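Local coordinates for protein tartrate dehydrogenase/decarboxylase (Pseudomonas putida, PDB 3FLK) that oxidises tartrate to 2-hydroxy-3-oxosuccinate with NAD(+), converts meso-tartrate to D-glycerate and decarboxylates D-malate oxidatively to pyruvate, using magnesium or manganese, at residues A[140-145]-A[157-162]; A[104-109]-A[134-139]; A[331-336]-A[354-359]; A[301-306]-A[325-330]; A[7-12]-A[42-47]. The protein carries 1 engineered substitution. All blocks are in the same frame, centred on the assembly; numbering follows the deposited sequence.

Interaction 1: residues A[140-145]-A[157-162]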
# COMPACT_ATOMS: atom_id res chain seq x y z
N GLU A 140 -1.34 -1.18 -13.77
CA GLU A 140 -1.64 0.19 -13.36
C GLU A 140 -0.60 1.20 -13.82
O GLU A 140 -0.91 2.38 -13.97
CB GLU A 140 -1.80 0.27 -11.83
CG GLU A 140 -2.77 -0.74 -11.22
CD GLU A 140 -2.09 -2.05 -10.79
OE1 GLU A 140 -1.04 -2.42 -11.37
OE2 GLU A 140 -2.62 -2.70 -9.86
N TYR A 141 0.64 0.75 -14.02
CA TYR A 141 1.69 1.64 -14.49
C TYR A 141 1.56 1.86 -15.99
O TYR A 141 1.80 0.96 -16.80
CB TYR A 141 3.08 1.14 -14.09
CG TYR A 141 3.35 1.30 -12.61
CD1 TYR A 141 2.53 2.09 -11.80
CD2 TYR A 141 4.46 0.69 -12.02
CE1 TYR A 141 2.78 2.25 -10.44
CE2 TYR A 141 4.72 0.85 -10.66
CZ TYR A 141 3.88 1.63 -9.88
OH TYR A 141 4.14 1.78 -8.54
N SER A 142 1.15 3.07 -16.33
CA SER A 142 0.68 3.37 -17.67
C SER A 142 0.99 4.80 -18.07
O SER A 142 1.07 5.70 -17.23
CB SER A 142 -0.84 3.13 -17.72
OG SER A 142 -1.40 3.63 -18.91
N SER A 143 1.19 4.99 -19.37
CA SER A 143 1.30 6.32 -19.95
C SER A 143 0.17 6.53 -20.96
O SER A 143 0.25 7.38 -21.85
CB SER A 143 2.67 6.50 -20.61
OG SER A 143 2.88 5.52 -21.61
N LEU A 144 -0.90 5.76 -20.80
CA LEU A 144 -2.07 5.83 -21.67
C LEU A 144 -3.14 6.72 -21.05
O LEU A 144 -3.47 6.59 -19.87
CB LEU A 144 -2.66 4.44 -21.92
CG LEU A 144 -1.70 3.29 -22.25
CD1 LEU A 144 -2.39 1.98 -21.98
CD2 LEU A 144 -1.21 3.36 -23.68
N GLY A 145 -3.66 7.63 -21.87
CA GLY A 145 -4.69 8.57 -21.44
C GLY A 145 -4.30 9.98 -21.85
O GLY A 145 -3.78 10.19 -22.95
N VAL A 157 -8.47 14.59 -16.26
CA VAL A 157 -7.30 13.76 -16.51
C VAL A 157 -7.71 12.28 -16.50
O VAL A 157 -8.34 11.81 -15.55
CB VAL A 157 -6.18 14.03 -15.48
CG1 VAL A 157 -5.07 12.98 -15.57
CG2 VAL A 157 -5.60 15.42 -15.69
N ILE A 158 -7.36 11.57 -17.57
CA ILE A 158 -7.69 10.15 -17.72
C ILE A 158 -6.43 9.30 -17.79
O ILE A 158 -5.46 9.66 -18.47
CB ILE A 158 -8.54 9.91 -18.99
CG1 ILE A 158 -9.71 10.89 -19.05
CG2 ILE A 158 -9.06 8.47 -19.02
CD1 ILE A 158 -10.04 11.36 -20.43
N GLN A 159 -6.46 8.18 -17.08
CA GLN A 159 -5.34 7.25 -17.01
C GLN A 159 -5.87 5.82 -17.19
O GLN A 159 -6.70 5.37 -16.41
CB GLN A 159 -4.64 7.40 -15.66
CG GLN A 159 -3.51 6.41 -15.38
CD GLN A 159 -2.20 6.83 -16.00
OE1 GLN A 159 -1.84 6.37 -17.09
NE2 GLN A 159 -1.48 7.73 -15.33
N GLU A 160 -5.39 5.11 -18.22
CA GLU A 160 -5.85 3.74 -18.50
C GLU A 160 -4.97 2.68 -17.84
O GLU A 160 -3.75 2.82 -17.79
CB GLU A 160 -5.91 3.46 -20.00
CG GLU A 160 -7.12 4.06 -20.70
CD GLU A 160 -6.83 5.44 -21.24
OE1 GLU A 160 -5.92 5.58 -22.08
OE2 GLU A 160 -7.53 6.39 -20.83
N SER A 161 -5.61 1.62 -17.35
CA SER A 161 -4.91 0.43 -16.86
C SER A 161 -5.26 -0.75 -17.75
O SER A 161 -6.44 -1.03 -17.98
CB SER A 161 -5.31 0.11 -15.42
OG SER A 161 -4.79 1.06 -14.51
N ILE A 162 -4.24 -1.43 -18.27
CA ILE A 162 -4.43 -2.56 -19.18
C ILE A 162 -3.95 -3.86 -18.56
O ILE A 162 -2.81 -3.96 -18.10
CB ILE A 162 -3.69 -2.35 -20.53
CG1 ILE A 162 -3.98 -0.97 -21.13
CG2 ILE A 162 -4.03 -3.48 -21.52
CD1 ILE A 162 -5.43 -0.72 -21.53
O HOH W 1 -3.41 3.32 -14.23
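E140 meets S161 where the loop before strand 145-148 folds against strand 156-164, the two strands forming a small antiparallel sheet. The CA of E140 lies 3.5 Å from S161 OG, and a water joins E140 O to the same hydroxyl. The E140 carboxylate is hydrogen-bonded to S244 OG and to the backbone N of L246. S142 follows with OG anti to its own backbone N (chi1 169°), and OG donates to E160 O at 2.7 Å. OG also accepts from L144 N at 2.9 Å, which makes an ST turn, so one hydroxyl both shapes the loop and ties it to the strand. L144 O then receives E160 N at 2.9 Å, nearly straight at the hydrogen (171°), although the donor stands 40° out of the carbonyl plane. The L144 side chain crosses I162 at about a right angle, with CD1 tight against I162 CG1 at 3.5 Å. Strand 156-164 also pairs antiparallel with a strand of the second subunit, carrying the sheet across the dimer interface. G145 faces Q159 in a non-hydrogen-bonded pair, where a CB would clash with I158 O; instead, G145 CA points a C-H at I158 O, 3.3 Å away.

Interaction 2: residues A[104-109]-A[134-139]. With OXL (oxalate ion), chain G.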
# COMPACT_ATOMS: atom_id res chain seq x y z
N TYR A 104 8.95 -9.87 -17.59
CA TYR A 104 7.61 -9.82 -16.97
C TYR A 104 7.54 -10.25 -15.51
O TYR A 104 6.58 -9.91 -14.81
CB TYR A 104 6.57 -10.55 -17.84
CG TYR A 104 6.77 -12.04 -18.00
CD1 TYR A 104 6.23 -12.94 -17.08
CD2 TYR A 104 7.48 -12.56 -19.08
CE1 TYR A 104 6.40 -14.31 -17.23
CE2 TYR A 104 7.66 -13.93 -19.24
CZ TYR A 104 7.12 -14.80 -18.31
OH TYR A 104 7.28 -16.16 -18.45
N VAL A 105 8.54 -11.00 -15.04
CA VAL A 105 8.59 -11.43 -13.65
C VAL A 105 9.56 -10.56 -12.85
O VAL A 105 10.75 -10.53 -13.14
CB VAL A 105 9.02 -12.91 -13.48
CG1 VAL A 105 8.69 -13.39 -12.09
CG2 VAL A 105 8.34 -13.80 -14.50
N ASN A 106 9.03 -9.86 -11.85
CA ASN A 106 9.86 -9.09 -10.93
C ASN A 106 9.87 -9.78 -9.57
O ASN A 106 8.91 -9.70 -8.81
CB ASN A 106 9.36 -7.64 -10.82
CG ASN A 106 10.41 -6.69 -10.26
OD1 ASN A 106 11.35 -7.10 -9.58
ND2 ASN A 106 10.26 -5.41 -10.56
N ILE A 107 10.98 -10.47 -9.29
CA ILE A 107 11.14 -11.26 -8.06
C ILE A 107 11.84 -10.44 -6.99
O ILE A 107 12.96 -9.97 -7.20
CB ILE A 107 11.94 -12.57 -8.32
CG1 ILE A 107 11.21 -13.48 -9.32
CG2 ILE A 107 12.22 -13.31 -7.01
CD1 ILE A 107 9.94 -14.13 -8.77
N ARG A 108 11.19 -10.29 -5.84
CA ARG A 108 11.71 -9.47 -4.75
C ARG A 108 11.56 -10.18 -3.39
O ARG A 108 10.49 -10.12 -2.77
CB ARG A 108 11.01 -8.10 -4.74
CG ARG A 108 11.31 -7.26 -5.98
CD ARG A 108 10.47 -5.99 -6.07
NE ARG A 108 10.99 -5.08 -7.10
CZ ARG A 108 10.72 -3.78 -7.17
NH1 ARG A 108 9.93 -3.20 -6.27
NH2 ARG A 108 11.25 -3.05 -8.14
N PRO A 109 12.63 -10.87 -2.94
CA PRO A 109 12.58 -11.56 -1.65
C PRO A 109 12.59 -10.63 -0.44
O PRO A 109 13.23 -9.57 -0.46
CB PRO A 109 13.84 -12.43 -1.66
CG PRO A 109 14.77 -11.74 -2.59
CD PRO A 109 13.93 -11.05 -3.62
N ARG A 134 6.03 -9.92 -8.71
CA ARG A 134 5.36 -8.73 -9.21
C ARG A 134 5.28 -8.72 -10.73
O ARG A 134 6.29 -8.90 -11.41
CB ARG A 134 6.09 -7.48 -8.69
CG ARG A 134 5.65 -6.15 -9.31
CD ARG A 134 6.71 -5.09 -9.07
NE ARG A 134 6.34 -3.80 -9.65
CZ ARG A 134 7.17 -2.76 -9.77
NH1 ARG A 134 8.42 -2.86 -9.35
NH2 ARG A 134 6.74 -1.63 -10.31
N GLU A 135 4.07 -8.52 -11.26
CA GLU A 135 3.88 -8.36 -12.70
C GLU A 135 4.59 -7.09 -13.15
O GLU A 135 4.42 -6.03 -12.53
CB GLU A 135 2.39 -8.32 -13.05
CG GLU A 135 2.08 -8.68 -14.51
CD GLU A 135 2.62 -7.66 -15.51
OE1 GLU A 135 2.40 -6.45 -15.30
OE2 GLU A 135 3.27 -8.07 -16.50
N ASN A 136 5.36 -7.19 -14.22
CA ASN A 136 6.35 -6.17 -14.55
C ASN A 136 6.20 -5.48 -15.92
O ASN A 136 7.06 -4.68 -16.30
CB ASN A 136 7.75 -6.81 -14.43
CG ASN A 136 8.81 -5.84 -13.96
OD1 ASN A 136 8.55 -4.94 -13.16
ND2 ASN A 136 10.03 -6.04 -14.43
N THR A 137 5.12 -5.78 -16.65
CA THR A 137 4.98 -5.27 -18.03
C THR A 137 3.65 -4.57 -18.37
O THR A 137 3.52 -3.97 -19.44
CB THR A 137 5.21 -6.38 -19.10
OG1 THR A 137 4.26 -7.44 -18.91
CG2 THR A 137 6.63 -6.92 -19.05
N GLU A 138 2.66 -4.66 -17.48
CA GLU A 138 1.34 -4.08 -17.74
C GLU A 138 0.70 -3.56 -16.45
O GLU A 138 1.40 -3.21 -15.50
CB GLU A 138 0.43 -5.08 -18.48
CG GLU A 138 0.24 -6.44 -17.78
CD GLU A 138 -0.69 -7.39 -18.54
OE1 GLU A 138 -1.61 -7.95 -17.90
OE2 GLU A 138 -0.50 -7.59 -19.76
N GLY A 139 -0.63 -3.48 -16.43
CA GLY A 139 -1.35 -3.11 -15.22
C GLY A 139 -1.54 -1.62 -15.01
O GLY A 139 -1.86 -0.89 -15.96
C1 OXL G . 9.40 1.57 -8.34
C2 OXL G . 9.83 0.17 -8.37
O1 OXL G . 9.21 2.13 -7.23
O2 OXL G . 10.00 -0.41 -9.46
O3 OXL G . 9.21 2.18 -9.42
O4 OXL G . 10.01 -0.42 -7.28
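N106 and R134 form the hydrogen-bonded antiparallel pair at the tight heart of this contact, with N106 N to R134 O and R134 N to N106 O both at 2.9 Å. Their side chains run side by side on one face, amide and guanidinium planes 20° apart. N106 ND2 donates to N136 OD1 at 3.1 Å from above that carbonyl plane, while N136 ND2 is held by N269 and Q103. R108 and R134 line the oxalate pocket with R98 and D249; R134 NH1 sits over one face of the R108 guanidinium, 3.1 Å from R108 NH2. Oxalate probably helps to offset this closeness of like charges: R134 NH1 gives O2 a 2.9 Å bond (170°), and both R108 NH1 and NH2 reach O4. R108 also donates to S252, and R134 NE to N245 O. The looser side is the partly exposed T137 end, where N136 N bonds only weakly to Y104 O and T137 CG2 makes van der Waals contact with Y104 CB at 3.8 Å. Strand 105-111 is flanked by strands 129-135 and 266-270; R98 of helix 94-100 packs on N106, R134 and N136, while helix 165-181 touches Y104 and V105.

Interaction 3: residues A[331-336]-A[354-359]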
# COMPACT_ATOMS: atom_id res chain seq x y z
N GLU A 331 24.95 -12.39 5.44
CA GLU A 331 24.44 -12.81 6.75
C GLU A 331 25.44 -12.55 7.88
O GLU A 331 25.07 -12.03 8.93
CB GLU A 331 24.09 -14.31 6.73
CG GLU A 331 22.81 -14.67 5.97
CD GLU A 331 22.74 -16.15 5.60
OE1 GLU A 331 23.42 -16.98 6.24
OE2 GLU A 331 22.00 -16.48 4.65
N ARG A 332 26.70 -12.92 7.65
CA ARG A 332 27.76 -12.78 8.66
C ARG A 332 28.04 -11.33 9.02
O ARG A 332 28.17 -10.98 10.19
CB ARG A 332 29.04 -13.49 8.19
CG ARG A 332 28.95 -15.01 8.24
CD ARG A 332 30.14 -15.66 7.55
NE ARG A 332 30.13 -17.11 7.70
CZ ARG A 332 30.89 -17.79 8.54
NH1 ARG A 332 31.75 -17.16 9.33
NH2 ARG A 332 30.81 -19.11 8.60
N VAL A 333 28.13 -10.48 7.99
CA VAL A 333 28.38 -9.05 8.16
C VAL A 333 27.26 -8.37 8.96
O VAL A 333 27.53 -7.54 9.84
CB VAL A 333 28.64 -8.39 6.78
CG1 VAL A 333 28.27 -6.92 6.77
CG2 VAL A 333 30.10 -8.59 6.37
N ILE A 334 26.01 -8.73 8.66
CA ILE A 334 24.85 -8.24 9.40
C ILE A 334 24.90 -8.69 10.87
O ILE A 334 24.68 -7.88 11.78
CB ILE A 334 23.51 -8.67 8.74
CG1 ILE A 334 23.30 -7.91 7.42
CG2 ILE A 334 22.34 -8.44 9.68
CD1 ILE A 334 22.15 -8.44 6.56
N ALA A 335 25.20 -9.96 11.10
CA ALA A 335 25.35 -10.50 12.45
C ALA A 335 26.45 -9.78 13.24
O ALA A 335 26.30 -9.53 14.43
CB ALA A 335 25.61 -12.00 12.41
N ASP A 336 27.54 -9.44 12.55
CA ASP A 336 28.68 -8.73 13.14
C ASP A 336 28.39 -7.26 13.49
O ASP A 336 29.08 -6.67 14.32
CB ASP A 336 29.89 -8.77 12.20
CG ASP A 336 30.60 -10.11 12.21
OD1 ASP A 336 30.38 -10.92 13.14
OD2 ASP A 336 31.37 -10.37 11.26
N ALA A 354 33.59 -3.63 1.44
CA ALA A 354 34.88 -4.25 1.79
C ALA A 354 34.73 -5.39 2.79
O ALA A 354 35.39 -6.43 2.65
CB ALA A 354 35.83 -3.19 2.34
N ALA A 355 33.87 -5.21 3.79
CA ALA A 355 33.62 -6.23 4.82
C ALA A 355 32.98 -7.50 4.25
O ALA A 355 33.35 -8.61 4.64
CB ALA A 355 32.77 -5.65 5.94
N ILE A 356 32.03 -7.34 3.34
CA ILE A 356 31.38 -8.48 2.69
C ILE A 356 32.35 -9.20 1.76
O ILE A 356 32.43 -10.43 1.77
CB ILE A 356 30.08 -8.06 1.94
CG1 ILE A 356 29.04 -7.53 2.94
CG2 ILE A 356 29.50 -9.24 1.15
CD1 ILE A 356 27.88 -6.76 2.31
N SER A 357 33.10 -8.43 0.98
CA SER A 357 34.12 -8.96 0.08
C SER A 357 35.19 -9.77 0.83
O SER A 357 35.55 -10.87 0.41
CB SER A 357 34.76 -7.83 -0.73
OG SER A 357 35.53 -8.34 -1.80
N ASP A 358 35.68 -9.21 1.94
CA ASP A 358 36.69 -9.89 2.76
C ASP A 358 36.15 -11.15 3.43
O ASP A 358 36.84 -12.18 3.45
CB ASP A 358 37.25 -8.95 3.83
CG ASP A 358 38.34 -9.60 4.66
OD1 ASP A 358 39.27 -10.19 4.07
OD2 ASP A 358 38.27 -9.52 5.91
N THR A 359 34.94 -11.07 3.98
CA THR A 359 34.28 -12.21 4.60
C THR A 359 34.11 -13.35 3.59
O THR A 359 34.36 -14.51 3.91
CB THR A 359 32.92 -11.81 5.21
OG1 THR A 359 33.12 -10.78 6.19
CG2 THR A 359 32.23 -12.99 5.87
O HOH W 2 31.95 -11.17 8.79
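V333 and T359 meet where helices 317-336 and 349-361 cross; the axes of 331-336 and 354-359 come within 9.5 Å, with 124° between directions. The apolar contacts centre on V333 CG2, which lies 3.7 Å from I356 CG1 and 4.0 Å from A355 CB. V333 and I356 cross at about a right angle. At the exposed side R332 CD touches T359 CG2 at 3.8 Å, while R332 NE is hydrogen-bonded to N328 of its own helix. The polar contacts gather on T359 OG1, which donates to A355 O at 2.7 Å; T359 N reaches that oxygen from the opposite face of its plane. A water donates to OG1 at 2.9 Å and to D336 OD2 at 2.7 Å, bridging the helices. An alanine in place of T359 would probably leave this water without one of its two acceptors and open a gap beside V333 CG2 and R332 CD. With no direct hydrogen bond between the two segments, their association rests on van der Waals contact plus one water bridge.

Interaction 4: residues A[301-306]-A[325-330]. With SO4 (sulfate ion), chain J.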
# COMPACT_ATOMS: atom_id res chain seq x y z
N MSE A 301 22.14 -3.96 -3.55
CA MSE A 301 22.91 -4.07 -4.79
C MSE A 301 23.67 -5.40 -4.86
O MSE A 301 23.65 -6.07 -5.88
CB MSE A 301 23.88 -2.90 -4.90
CG MSE A 301 24.59 -2.77 -6.25
SE MSE A 301 23.43 -1.99 -7.61
CE MSE A 301 22.88 -3.60 -8.54
N ILE A 302 24.33 -5.76 -3.76
CA ILE A 302 25.16 -6.97 -3.68
C ILE A 302 24.31 -8.24 -3.80
O ILE A 302 24.63 -9.14 -4.58
CB ILE A 302 26.03 -6.98 -2.40
CG1 ILE A 302 27.09 -5.87 -2.48
CG2 ILE A 302 26.71 -8.34 -2.21
CD1 ILE A 302 27.61 -5.39 -1.13
N TRP A 303 23.22 -8.30 -3.03
CA TRP A 303 22.28 -9.41 -3.08
C TRP A 303 21.69 -9.57 -4.49
O TRP A 303 21.58 -10.69 -4.99
CB TRP A 303 21.17 -9.21 -2.04
CG TRP A 303 20.27 -10.39 -1.76
CD1 TRP A 303 20.16 -11.55 -2.49
CD2 TRP A 303 19.32 -10.50 -0.70
NE1 TRP A 303 19.21 -12.38 -1.94
CE2 TRP A 303 18.68 -11.76 -0.84
CE3 TRP A 303 18.94 -9.67 0.36
CZ2 TRP A 303 17.68 -12.19 0.04
CZ3 TRP A 303 17.95 -10.10 1.23
CH2 TRP A 303 17.33 -11.35 1.07
N SER A 304 21.35 -8.45 -5.14
CA SER A 304 20.92 -8.46 -6.54
C SER A 304 21.94 -9.14 -7.45
O SER A 304 21.57 -9.85 -8.39
CB SER A 304 20.66 -7.04 -7.05
OG SER A 304 19.52 -6.48 -6.43
N GLY A 305 23.22 -8.91 -7.16
CA GLY A 305 24.31 -9.54 -7.89
C GLY A 305 24.34 -11.04 -7.71
O GLY A 305 24.57 -11.79 -8.66
N ALA A 306 24.11 -11.49 -6.47
CA ALA A 306 24.01 -12.91 -6.15
C ALA A 306 22.86 -13.57 -6.92
O ALA A 306 23.02 -14.68 -7.45
CB ALA A 306 23.84 -13.11 -4.66
N ASP A 325 27.60 -18.35 -1.24
CA ASP A 325 28.69 -17.71 -0.48
C ASP A 325 28.46 -16.22 -0.28
O ASP A 325 28.82 -15.67 0.76
CB ASP A 325 30.04 -17.95 -1.16
CG ASP A 325 30.62 -19.33 -0.85
OD1 ASP A 325 29.98 -20.11 -0.12
OD2 ASP A 325 31.72 -19.63 -1.36
N MSE A 326 27.85 -15.57 -1.27
CA MSE A 326 27.51 -14.16 -1.18
C MSE A 326 26.44 -13.91 -0.12
O MSE A 326 26.55 -12.96 0.66
CB MSE A 326 27.09 -13.61 -2.54
CG MSE A 326 28.25 -13.44 -3.49
SE MSE A 326 27.78 -12.84 -5.27
CE MSE A 326 27.26 -11.01 -4.83
N LEU A 327 25.43 -14.77 -0.07
CA LEU A 327 24.40 -14.71 0.96
C LEU A 327 24.97 -15.00 2.34
O LEU A 327 24.61 -14.35 3.32
CB LEU A 327 23.24 -15.66 0.64
CG LEU A 327 22.03 -15.10 -0.13
CD1 LEU A 327 21.21 -14.14 0.74
CD2 LEU A 327 22.42 -14.44 -1.45
N ASN A 328 25.87 -15.99 2.41
CA ASN A 328 26.59 -16.32 3.64
C ASN A 328 27.38 -15.11 4.15
O ASN A 328 27.30 -14.77 5.33
CB ASN A 328 27.53 -17.51 3.39
CG ASN A 328 28.03 -18.16 4.68
OD1 ASN A 328 27.91 -17.61 5.77
ND2 ASN A 328 28.61 -19.35 4.54
N ALA A 329 28.10 -14.45 3.25
CA ALA A 329 28.89 -13.27 3.59
C ALA A 329 28.02 -12.11 4.07
O ALA A 329 28.36 -11.43 5.03
CB ALA A 329 29.75 -12.84 2.40
N ILE A 330 26.89 -11.89 3.39
CA ILE A 330 25.91 -10.87 3.78
C ILE A 330 25.37 -11.15 5.19
O ILE A 330 25.36 -10.24 6.03
CB ILE A 330 24.75 -10.76 2.74
CG1 ILE A 330 25.25 -10.06 1.46
CG2 ILE A 330 23.57 -9.98 3.32
CD1 ILE A 330 24.38 -10.30 0.23
S SO4 J . 18.06 -15.97 -1.99
O1 SO4 J . 16.74 -15.36 -1.93
O2 SO4 J . 17.99 -17.23 -2.72
O3 SO4 J . 18.99 -15.07 -2.67
O4 SO4 J . 18.53 -16.23 -0.63
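An antiparallel pair of consecutive helices, 299-313 and 317-336, brings W303 against L327; the axes of 301-306 and 325-330 approach to 9.6 Å, 157° apart in direction. L327 CD1 lies over one face of the indole in a CH-pi contact, 4.0 Å from the centroid of the five-membered ring and 23° off its normal. At the ring edge NE1 donates to O3 of a sulfate at 2.8 Å, nearly straight at 162°; the ion, probably from the crystallisation liquor, is also bonded to H323 and R111. Replacing W303 by alanine would probably leave L327 CD1 without its aromatic face and the sulfate without its indole donor. Along the same interface, the I302 and I330 side chains slide past each other in opposite directions, CG2 of I302 3.9 Å from CD1 of I330, and A306 CB meets both L327 CD2 and M326 CB. Helix 17-35 supplies V27 against I302 and M326, and helix 349-361 supplies L360 against M326, so both also pack against this pair. The bent end of M326, a selenomethionine, brings its methyl against the backbone of helix 299-313, where CE comes 3.2 Å from I302 O and 3.6 Å from A306 N.

Interaction 5: residues A[7-12]-A[42-47]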
# COMPACT_ATOMS: atom_id res chain seq x y z
N ARG A 7 29.01 -11.69 -20.17
CA ARG A 7 29.18 -10.26 -20.34
C ARG A 7 28.10 -9.51 -19.57
O ARG A 7 26.90 -9.75 -19.77
CB ARG A 7 29.12 -9.88 -21.82
CG ARG A 7 30.22 -10.46 -22.69
CD ARG A 7 30.12 -9.92 -24.11
NE ARG A 7 30.57 -8.53 -24.20
CZ ARG A 7 30.12 -7.65 -25.09
NH1 ARG A 7 29.19 -7.98 -25.97
NH2 ARG A 7 30.61 -6.41 -25.10
N ILE A 8 28.52 -8.60 -18.70
CA ILE A 8 27.60 -7.86 -17.85
C ILE A 8 27.58 -6.38 -18.22
O ILE A 8 28.62 -5.72 -18.24
CB ILE A 8 27.98 -7.97 -16.34
CG1 ILE A 8 28.33 -9.41 -15.92
CG2 ILE A 8 26.92 -7.30 -15.45
CD1 ILE A 8 27.30 -10.49 -16.24
N ALA A 9 26.39 -5.87 -18.50
CA ALA A 9 26.20 -4.44 -18.70
C ALA A 9 25.90 -3.77 -17.36
O ALA A 9 24.82 -3.95 -16.80
CB ALA A 9 25.08 -4.18 -19.70
N ALA A 10 26.88 -3.02 -16.85
CA ALA A 10 26.74 -2.31 -15.59
C ALA A 10 26.29 -0.87 -15.84
O ALA A 10 26.96 -0.12 -16.55
CB ALA A 10 28.06 -2.34 -14.81
N ILE A 11 25.14 -0.52 -15.28
CA ILE A 11 24.54 0.80 -15.49
C ILE A 11 24.17 1.40 -14.14
O ILE A 11 23.10 1.10 -13.59
CB ILE A 11 23.29 0.72 -16.42
CG1 ILE A 11 23.59 -0.07 -17.70
CG2 ILE A 11 22.77 2.13 -16.75
CD1 ILE A 11 22.39 -0.30 -18.61
N PRO A 12 25.06 2.24 -13.57
CA PRO A 12 24.82 2.82 -12.24
C PRO A 12 23.61 3.75 -12.17
O PRO A 12 22.87 3.72 -11.19
CB PRO A 12 26.12 3.58 -11.94
CG PRO A 12 26.77 3.80 -13.26
CD PRO A 12 26.35 2.67 -14.14
N ASP A 42 31.08 -4.19 -18.44
CA ASP A 42 31.18 -2.94 -19.19
C ASP A 42 30.23 -1.92 -18.58
O ASP A 42 29.05 -2.23 -18.34
CB ASP A 42 30.85 -3.16 -20.68
CG ASP A 42 31.99 -3.82 -21.44
OD1 ASP A 42 33.17 -3.51 -21.17
OD2 ASP A 42 31.70 -4.65 -22.33
N THR A 43 30.73 -0.72 -18.33
CA THR A 43 29.96 0.33 -17.68
C THR A 43 29.42 1.34 -18.69
O THR A 43 30.14 1.80 -19.57
CB THR A 43 30.79 1.04 -16.58
OG1 THR A 43 31.35 0.06 -15.70
CG2 THR A 43 29.92 2.00 -15.77
N PHE A 44 28.13 1.65 -18.55
CA PHE A 44 27.46 2.63 -19.40
C PHE A 44 27.03 3.84 -18.59
O PHE A 44 26.50 3.71 -17.49
CB PHE A 44 26.26 2.00 -20.10
CG PHE A 44 26.62 0.88 -21.04
CD1 PHE A 44 26.96 1.14 -22.36
CD2 PHE A 44 26.62 -0.44 -20.60
CE1 PHE A 44 27.29 0.12 -23.24
CE2 PHE A 44 26.96 -1.48 -21.47
CZ PHE A 44 27.29 -1.20 -22.79
N GLU A 45 27.27 5.03 -19.16
CA GLU A 45 27.01 6.30 -18.47
C GLU A 45 25.59 6.81 -18.71
O GLU A 45 25.13 7.73 -18.02
CB GLU A 45 28.03 7.36 -18.90
CG GLU A 45 29.49 6.95 -18.73
CD GLU A 45 29.88 6.72 -17.28
OE1 GLU A 45 29.79 7.67 -16.47
OE2 GLU A 45 30.28 5.58 -16.95
N TRP A 46 24.89 6.23 -19.68
CA TRP A 46 23.52 6.63 -19.97
C TRP A 46 22.50 5.98 -19.04
O TRP A 46 22.87 5.35 -18.04
CB TRP A 46 23.16 6.47 -21.46
CG TRP A 46 23.76 5.29 -22.17
CD1 TRP A 46 24.94 5.26 -22.85
CD2 TRP A 46 23.17 3.99 -22.32
NE1 TRP A 46 25.14 4.02 -23.40
CE2 TRP A 46 24.07 3.22 -23.09
CE3 TRP A 46 21.98 3.40 -21.88
CZ2 TRP A 46 23.81 1.89 -23.43
CZ3 TRP A 46 21.73 2.08 -22.21
CH2 TRP A 46 22.64 1.33 -22.98
N ALA A 47 21.21 6.14 -19.36
CA ALA A 47 20.12 5.81 -18.43
C ALA A 47 20.32 6.57 -17.12
O ALA A 47 20.21 6.01 -16.02
CB ALA A 47 20.00 4.30 -18.22
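F44 leans across A9 and I11 at the end of the beta-alpha-beta unit made of strand 6-13, helix 17-35 and strand 39-43. Its CB lies 4.1 Å from I11 CG1 and, on its own segment, rests over one face of the W46 ring. CG is anti to the carbonyl carbon (chi1 -64°), and from it CD2 passes near A9 CB and A10 O, while CE2 comes closest, 3.7 Å from A9 CB. The ring also meets that of Y70, the planes nearly perpendicular. I11 in turn sends CG2 to W46 O (3.5 Å) and to A47 CB (3.8 Å), extending the contact beyond the regular strand. The parallel register is set by the backbone: D42 N bonds to I8 O at 2.9 Å, A10 N to D42 O at 2.7 Å, and F44 N to A10 O at 2.9 Å. A9 and D42 share one face of the sheet; A10 and T43 share the other, where A10 packs on L21 and I25 of helix 17-35. R7 NH2 and D42 OD2 make a salt bridge that is long and weak at 3.5 Å, the guanidinium and carboxylate planes 78° apart. Y70 gives D42 OD2 its stronger partner through OH and takes R7 in a cation-pi contact. The chemistry thus implies that backbone bonds and apolar contacts, rather than this ion pair, chiefly hold the two segments.

In the fold
From the N terminus, interaction 5 closes first, around helix 17-35, at one margin of the large mixed sheet. Interaction 2 then joins two central strands of that sheet across a loop of 24 residues, and interaction 1 follows at once, closing a short excursion whose returning strand pairs with the second subunit. These two touch: I162 O lies 2.8 Å from G139 N, a probable hydrogen bond. Much later come interactions 4 and 3, successive helix pairs sharing helix 317-336 and packed together through I302 and I356. P109 against W303 connects interactions 2 and 4. All five loops run in series, none enclosing or crossing another; interactions 1 and 3 lie on opposite sides of the chain's centre, their centres 44 Å apart.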